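Local coordinates for aminotransferase, class V family protein (Trichomonas vaginalis, PDB 5F8V) that probably transfers the amino group between O-phospho-L-serine and 2-oxoglutarate in serine biosynthesis, using pyridoxal 5'-phosphate as cofactor, at residues N255-F258 with K259-E262; K107-D110 with E111-L115. All coordinates share one frame; numbering follows the deposited sequence.

Interaction 1: residues N255-F258 with K259-E262; sequences NHIF and KWIE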
ATOM      1  N   ASN A 255     -14.923  -1.336   0.221  1.00 15.40           N
ATOM      2  CA  ASN A 255     -16.299  -0.837   0.252  1.00 15.89           C
ATOM      3  C   ASN A 255     -17.301  -1.842  -0.312  1.00 15.76           C
ATOM      4  O   ASN A 255     -18.407  -1.986   0.216  1.00 15.61           O
ATOM      5  CB  ASN A 255     -16.406   0.506  -0.488  1.00 16.46           C
ATOM      6  CG  ASN A 255     -17.720   1.230  -0.230  1.00 17.38           C
ATOM      7  OD1 ASN A 255     -18.380   1.024   0.788  1.00 18.88           O
ATOM      8  ND2 ASN A 255     -18.092   2.105  -1.151  1.00 18.12           N
ATOM      9  N   HIS A 256     -16.911  -2.540  -1.373  1.00 15.65           N
ATOM     10  CA  HIS A 256     -17.745  -3.608  -1.924  1.00 15.58           C
ATOM     11  C   HIS A 256     -18.005  -4.706  -0.891  1.00 14.88           C
ATOM     12  O   HIS A 256     -19.133  -5.169  -0.754  1.00 14.78           O
ATOM     13  CB  HIS A 256     -17.142  -4.197  -3.205  1.00 15.70           C
ATOM     14  CG  HIS A 256     -17.618  -3.531  -4.455  1.00 16.43           C
ATOM     15  ND1 HIS A 256     -18.945  -3.512  -4.822  1.00 16.85           N
ATOM     16  CD2 HIS A 256     -16.945  -2.889  -5.440  1.00 16.89           C
ATOM     17  CE1 HIS A 256     -19.073  -2.869  -5.970  1.00 17.51           C
ATOM     18  NE2 HIS A 256     -17.873  -2.485  -6.369  1.00 17.35           N
ATOM     19  N   ILE A 257     -16.964  -5.096  -0.160  1.00 14.43           N
ATOM     20  CA  ILE A 257     -17.095  -6.058   0.927  1.00 14.15           C
ATOM     21  C   ILE A 257     -17.945  -5.500   2.076  1.00 13.66           C
ATOM     22  O   ILE A 257     -18.760  -6.232   2.622  1.00 13.62           O
ATOM     23  CB  ILE A 257     -15.724  -6.564   1.453  1.00 14.31           C
ATOM     24  CG1 ILE A 257     -14.998  -7.359   0.360  1.00 14.39           C
ATOM     25  CG2 ILE A 257     -15.918  -7.458   2.684  1.00 14.19           C
ATOM     26  CD1 ILE A 257     -13.524  -7.573   0.625  1.00 14.41           C
ATOM     27  N   PHE A 258     -17.786  -4.226   2.427  1.00 13.40           N
ATOM     28  CA  PHE A 258     -18.630  -3.624   3.479  1.00 13.44           C
ATOM     29  C   PHE A 258     -20.122  -3.754   3.124  1.00 13.41           C
ATOM     30  O   PHE A 258     -20.937  -4.166   3.952  1.00 12.83           O
ATOM     31  CB  PHE A 258     -18.277  -2.149   3.738  1.00 13.61           C
ATOM     32  CG  PHE A 258     -16.850  -1.903   4.196  1.00 13.81           C
ATOM     33  CD1 PHE A 258     -16.061  -2.904   4.779  1.00 14.03           C
ATOM     34  CD2 PHE A 258     -16.300  -0.636   4.059  1.00 13.92           C
ATOM     35  CE1 PHE A 258     -14.754  -2.635   5.181  1.00 14.11           C
ATOM     36  CE2 PHE A 258     -14.999  -0.369   4.463  1.00 13.90           C
ATOM     37  CZ  PHE A 258     -14.224  -1.370   5.018  1.00 13.72           C
ATOM     38  N   LYS A 259     -20.456  -3.437   1.878  1.00 13.65           N
ATOM     39  CA  LYS A 259     -21.824  -3.594   1.380  1.00 13.80           C
ATOM     40  C   LYS A 259     -22.254  -5.057   1.500  1.00 13.68           C
ATOM     41  O   LYS A 259     -23.331  -5.355   1.999  1.00 13.78           O
ATOM     42  CB  LYS A 259     -21.937  -3.162  -0.086  1.00 13.92           C
ATOM     43  CG  LYS A 259     -21.657  -1.696  -0.373  1.00 14.01           C
ATOM     44  CD  LYS A 259     -21.427  -1.487  -1.866  1.00 14.18           C
ATOM     45  CE  LYS A 259     -21.066  -0.054  -2.190  1.00 14.53           C
ATOM     46  NZ  LYS A 259     -20.583   0.104  -3.591  1.00 14.62           N
ATOM     47  N   TRP A 260     -21.402  -5.969   1.047  1.00 13.76           N
ATOM     48  CA  TRP A 260     -21.713  -7.394   1.150  1.00 13.52           C
ATOM     49  C   TRP A 260     -22.002  -7.831   2.594  1.00 13.33           C
ATOM     50  O   TRP A 260     -22.932  -8.592   2.815  1.00 13.27           O
ATOM     51  CB  TRP A 260     -20.613  -8.248   0.519  1.00 13.46           C
ATOM     52  CG  TRP A 260     -20.807  -9.707   0.701  1.00 13.21           C
ATOM     53  CD1 TRP A 260     -21.536 -10.555  -0.091  1.00 13.43           C
ATOM     54  CD2 TRP A 260     -20.249 -10.507   1.734  1.00 13.34           C
ATOM     55  NE1 TRP A 260     -21.464 -11.835   0.398  1.00 13.11           N
ATOM     56  CE2 TRP A 260     -20.676 -11.834   1.517  1.00 13.27           C
ATOM     57  CE3 TRP A 260     -19.429 -10.232   2.832  1.00 13.81           C
ATOM     58  CZ2 TRP A 260     -20.318 -12.880   2.361  1.00 13.71           C
ATOM     59  CZ3 TRP A 260     -19.065 -11.288   3.678  1.00 13.77           C
ATOM     60  CH2 TRP A 260     -19.508 -12.588   3.432  1.00 13.65           C
ATOM     61  N   ILE A 261     -21.228  -7.336   3.555  1.00 13.45           N
ATOM     62  CA  ILE A 261     -21.464  -7.630   4.971  1.00 13.98           C
ATOM     63  C   ILE A 261     -22.824  -7.095   5.425  1.00 14.56           C
ATOM     64  O   ILE A 261     -23.541  -7.776   6.157  1.00 13.86           O
ATOM     65  CB  ILE A 261     -20.356  -7.054   5.885  1.00 13.89           C
ATOM     66  CG1 ILE A 261     -19.016  -7.753   5.621  1.00 13.82           C
ATOM     67  CG2 ILE A 261     -20.724  -7.218   7.361  1.00 13.99           C
ATOM     68  CD1 ILE A 261     -17.826  -7.087   6.277  1.00 13.85           C
ATOM     69  N   GLU A 262     -23.166  -5.879   5.000  1.00 15.71           N
ATOM     70  CA  GLU A 262     -24.480  -5.304   5.333  1.00 16.80           C
ATOM     71  C   GLU A 262     -25.615  -6.145   4.754  1.00 17.13           C
ATOM     72  O   GLU A 262     -26.615  -6.392   5.438  1.00 17.19           O
ATOM     73  CB  GLU A 262     -24.592  -3.851   4.870  1.00 16.78           C
ATOM     74  CG  GLU A 262     -23.718  -2.909   5.672  1.00 16.73           C
ATOM     75  CD  GLU A 262     -23.847  -1.460   5.238  1.00 17.18           C
ATOM     76  OE1 GLU A 262     -23.747  -1.171   4.027  1.00 16.92           O
ATOM     77  OE2 GLU A 262     -24.023  -0.596   6.122  1.00 17.86           O
TER
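N255, H256, I257 and F258 each accept, at the carbonyl oxygen, a hydrogen bond from the backbone NH four residues on, in K259, W260, I261 and E262, so two successive turns near the C-terminal end of helix 248-263 are joined in regular alpha-helical i to i+4 fashion. Within this frame K259 makes the broadest side-chain contact. Its CG lies anti to its carbonyl carbon (chi1 -64°), which turns the otherwise extended chain back along the helix, past the preceding turn. CG rides 3.3 Å from N255 O, the same oxygen that receives the K259 NH, and the aliphatic stem goes on until CE lies 3.8 Å from N255 ND2. The ammonium then ends between two neighbours of that turn, with NZ 4.1 Å from H256 CE1, oblique to the imidazole; these are packing distances, and outside the helix the charge has a weak, long ion pair with E54. The N255 amide is pinned by helix 46-63: OD1 accepts from R58, while ND2 donates to E51 and E54. R58 also forms a salt bridge with E262 OE1, so one arginine holds two residues seven positions, about two turns, apart on one helix. H256 is fixed by NE2 bonding to E27 and by an edge-to-face contact with Y252. Around the cylinder the character changes to apolar: I257 and W260 pack on C20 of helix 18-26, and I261 on L267 and M270 of helix 267-286. I257 CG2 meets I261 CD1 at 4.1 Å where the two side chains pass at a slant, while I261 CG1 sits 3.4 Å from I257 O, beside the bond that this oxygen accepts from I261 N.

Interaction 2: residues K107-D110 with E111-L115; sequences KAFD and ECKRL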
ATOM      1  N   LYS A 107       5.759  -9.771  17.551  1.00 15.83           N
ATOM      2  CA  LYS A 107       6.350  -8.944  16.487  1.00 16.21           C
ATOM      3  C   LYS A 107       6.145  -7.447  16.735  1.00 15.36           C
ATOM      4  O   LYS A 107       7.057  -6.653  16.526  1.00 15.31           O
ATOM      5  CB  LYS A 107       5.800  -9.304  15.095  1.00 17.14           C
ATOM      6  CG  LYS A 107       6.270 -10.622  14.472  1.00 18.02           C
ATOM      7  CD  LYS A 107       7.759 -10.916  14.620  1.00 19.24           C
ATOM      8  CE  LYS A 107       8.653  -9.910  13.897  1.00 20.38           C
ATOM      9  NZ  LYS A 107       9.929  -9.662  14.639  1.00 20.80           N
ATOM     10  N   ALA A 108       4.959  -7.063  17.180  1.00 14.80           N
ATOM     11  CA  ALA A 108       4.678  -5.642  17.461  1.00 14.62           C
ATOM     12  C   ALA A 108       5.543  -5.133  18.619  1.00 14.39           C
ATOM     13  O   ALA A 108       6.136  -4.050  18.547  1.00 13.44           O
ATOM     14  CB  ALA A 108       3.200  -5.446  17.754  1.00 14.44           C
ATOM     15  N   PHE A 109       5.621  -5.944  19.674  1.00 14.49           N
ATOM     16  CA  PHE A 109       6.501  -5.681  20.804  1.00 14.91           C
ATOM     17  C   PHE A 109       7.949  -5.508  20.356  1.00 14.71           C
ATOM     18  O   PHE A 109       8.603  -4.539  20.759  1.00 14.65           O
ATOM     19  CB  PHE A 109       6.364  -6.799  21.844  1.00 15.75           C
ATOM     20  CG  PHE A 109       7.444  -6.818  22.896  1.00 16.48           C
ATOM     21  CD1 PHE A 109       8.448  -7.782  22.864  1.00 16.92           C
ATOM     22  CD2 PHE A 109       7.434  -5.897  23.944  1.00 17.35           C
ATOM     23  CE1 PHE A 109       9.433  -7.821  23.850  1.00 17.48           C
ATOM     24  CE2 PHE A 109       8.421  -5.924  24.929  1.00 17.82           C
ATOM     25  CZ  PHE A 109       9.421  -6.889  24.882  1.00 17.64           C
ATOM     26  N   ASP A 110       8.438  -6.420  19.511  1.00 14.58           N
ATOM     27  CA  ASP A 110       9.842  -6.395  19.071  1.00 14.68           C
ATOM     28  C   ASP A 110      10.178  -5.154  18.237  1.00 14.80           C
ATOM     29  O   ASP A 110      11.294  -4.632  18.331  1.00 14.79           O
ATOM     30  CB  ASP A 110      10.195  -7.654  18.265  1.00 15.12           C
ATOM     31  CG  ASP A 110      10.228  -8.928  19.113  1.00 15.53           C
ATOM     32  OD1 ASP A 110      10.418  -8.866  20.345  1.00 16.49           O
ATOM     33  OD2 ASP A 110      10.069 -10.013  18.531  1.00 15.79           O
ATOM     34  N   GLU A 111       9.235  -4.689  17.418  1.00 14.58           N
ATOM     35  CA  GLU A 111       9.463  -3.483  16.622  1.00 15.33           C
ATOM     36  C   GLU A 111       9.573  -2.235  17.505  1.00 15.49           C
ATOM     37  O   GLU A 111      10.464  -1.408  17.297  1.00 14.53           O
ATOM     38  CB  GLU A 111       8.396  -3.335  15.522  1.00 15.60           C
ATOM     39  CG  GLU A 111       8.399  -2.028  14.725  1.00 15.98           C
ATOM     40  CD  GLU A 111       9.658  -1.773  13.905  1.00 16.59           C
ATOM     41  OE1 GLU A 111      10.647  -2.532  13.985  1.00 17.07           O
ATOM     42  OE2 GLU A 111       9.664  -0.780  13.156  1.00 16.97           O
ATOM     43  N   CYS A 112       8.693  -2.114  18.496  1.00 16.42           N
ATOM     44  CA  CYS A 112       8.782  -1.018  19.471  1.00 17.33           C
ATOM     45  C   CYS A 112      10.108  -1.075  20.271  1.00 18.16           C
ATOM     46  O   CYS A 112      10.769  -0.053  20.454  1.00 17.42           O
ATOM     47  CB  CYS A 112       7.587  -1.028  20.417  1.00 17.33           C
ATOM     48  SG  CYS A 112       7.450   0.473  21.428  1.00 17.76           S
ATOM     49  N   LYS A 113      10.501  -2.274  20.700  1.00 19.51           N
ATOM     50  CA  LYS A 113      11.778  -2.467  21.407  1.00 21.15           C
ATOM     51  C   LYS A 113      12.948  -2.091  20.496  1.00 21.43           C
ATOM     52  O   LYS A 113      13.847  -1.350  20.908  1.00 21.87           O
ATOM     53  CB  LYS A 113      11.920  -3.908  21.921  1.00 22.37           C
ATOM     54  CG  LYS A 113      12.802  -4.054  23.155  1.00 24.59           C
ATOM     55  CD  LYS A 113      12.505  -5.352  23.907  1.00 25.74           C
ATOM     56  CE  LYS A 113      12.925  -5.293  25.369  1.00 27.17           C
ATOM     57  NZ  LYS A 113      12.122  -4.342  26.200  1.00 27.93           N
ATOM     58  N   ARG A 114      12.899  -2.558  19.251  1.00 20.85           N
ATOM     59  CA  ARG A 114      13.927  -2.248  18.257  1.00 21.86           C
ATOM     60  C   ARG A 114      14.090  -0.743  18.019  1.00 22.29           C
ATOM     61  O   ARG A 114      15.213  -0.235  18.039  1.00 22.52           O
ATOM     62  CB  ARG A 114      13.610  -2.949  16.932  1.00 22.23           C
ATOM     63  CG  ARG A 114      14.682  -2.795  15.868  1.00 22.95           C
ATOM     64  CD  ARG A 114      14.172  -3.155  14.477  1.00 23.10           C
ATOM     65  NE  ARG A 114      14.757  -2.257  13.472  1.00 23.62           N
ATOM     66  CZ  ARG A 114      14.186  -1.162  12.954  1.00 22.93           C
ATOM     67  NH1 ARG A 114      12.954  -0.766  13.291  1.00 22.29           N
ATOM     68  NH2 ARG A 114      14.866  -0.452  12.060  1.00 22.70           N
ATOM     69  N   LEU A 115      12.978  -0.040  17.782  1.00 22.08           N
ATOM     70  CA  LEU A 115      13.018   1.407  17.548  1.00 22.41           C
ATOM     71  C   LEU A 115      13.706   2.175  18.691  1.00 22.76           C
ATOM     72  O   LEU A 115      14.360   3.179  18.440  1.00 23.84           O
ATOM     73  CB  LEU A 115      11.611   1.967  17.309  1.00 22.32           C
ATOM     74  CG  LEU A 115      10.912   1.558  16.005  1.00 22.01           C
ATOM     75  CD1 LEU A 115       9.439   1.927  16.067  1.00 22.30           C
ATOM     76  CD2 LEU A 115      11.564   2.179  14.781  1.00 21.95           C
TER
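This is a local i to i+4 contact within helix 103-115, the connection of the beta-alpha-beta unit between strands 95-98 and 121-124, and its chief side-chain pair is F109 with K113. F109 O accepts the K113 NH at 3.0 Å, and beyond this bond the two side chains run side by side, pointing the same way. Both have CG opposite the backbone N (chi1 166° for F109, -153° for K113), and K113 CD thereby comes 3.6 Å from F109 CZ, an oblique approach of methylene to ring. The phenyl itself packs on Y98, V122 and S124 of the two flanking strands. Another flank of the helix is charged. R114 NH1 reaches back to E111 OE1 at 3.0 Å, on the syn side of the carboxylate but 26° out of its plane, while E111 OE2 bonds to S83 and to the backbone N of I229 of the second subunit. R114 NH2 in turn donates to C227 O of that subunit. D110 has its salt bridge with K106. With both oxygens of E111 engaged and R114 held at two nitrogens, the salt bridge forms part of a polar patch that meets the partner's main chain, and probably steadies both charges at the dimer interface.

From the N terminus, interaction 2 comes first and is complete before interaction 1 begins; the two stand in series, neither nested nor crossed. The i to i+4 bonds of each close one helical turn apiece, so neither encloses a loop. Residues 107-115 belong to the helix that follows strand 95-98 and precedes strand 121-124, at one edge of the mixed seven-stranded sheet, and also face the second subunit. Residues 255-262 belong to a later helix that gathers helices 18-26, 46-63 and 267-286 within one chain. The centres lie 34 Å apart on opposite sides of the chain's centre. Together they illustrate how the same helical spacing can serve sheet and dimer packing in one place and helix-helix packing in another.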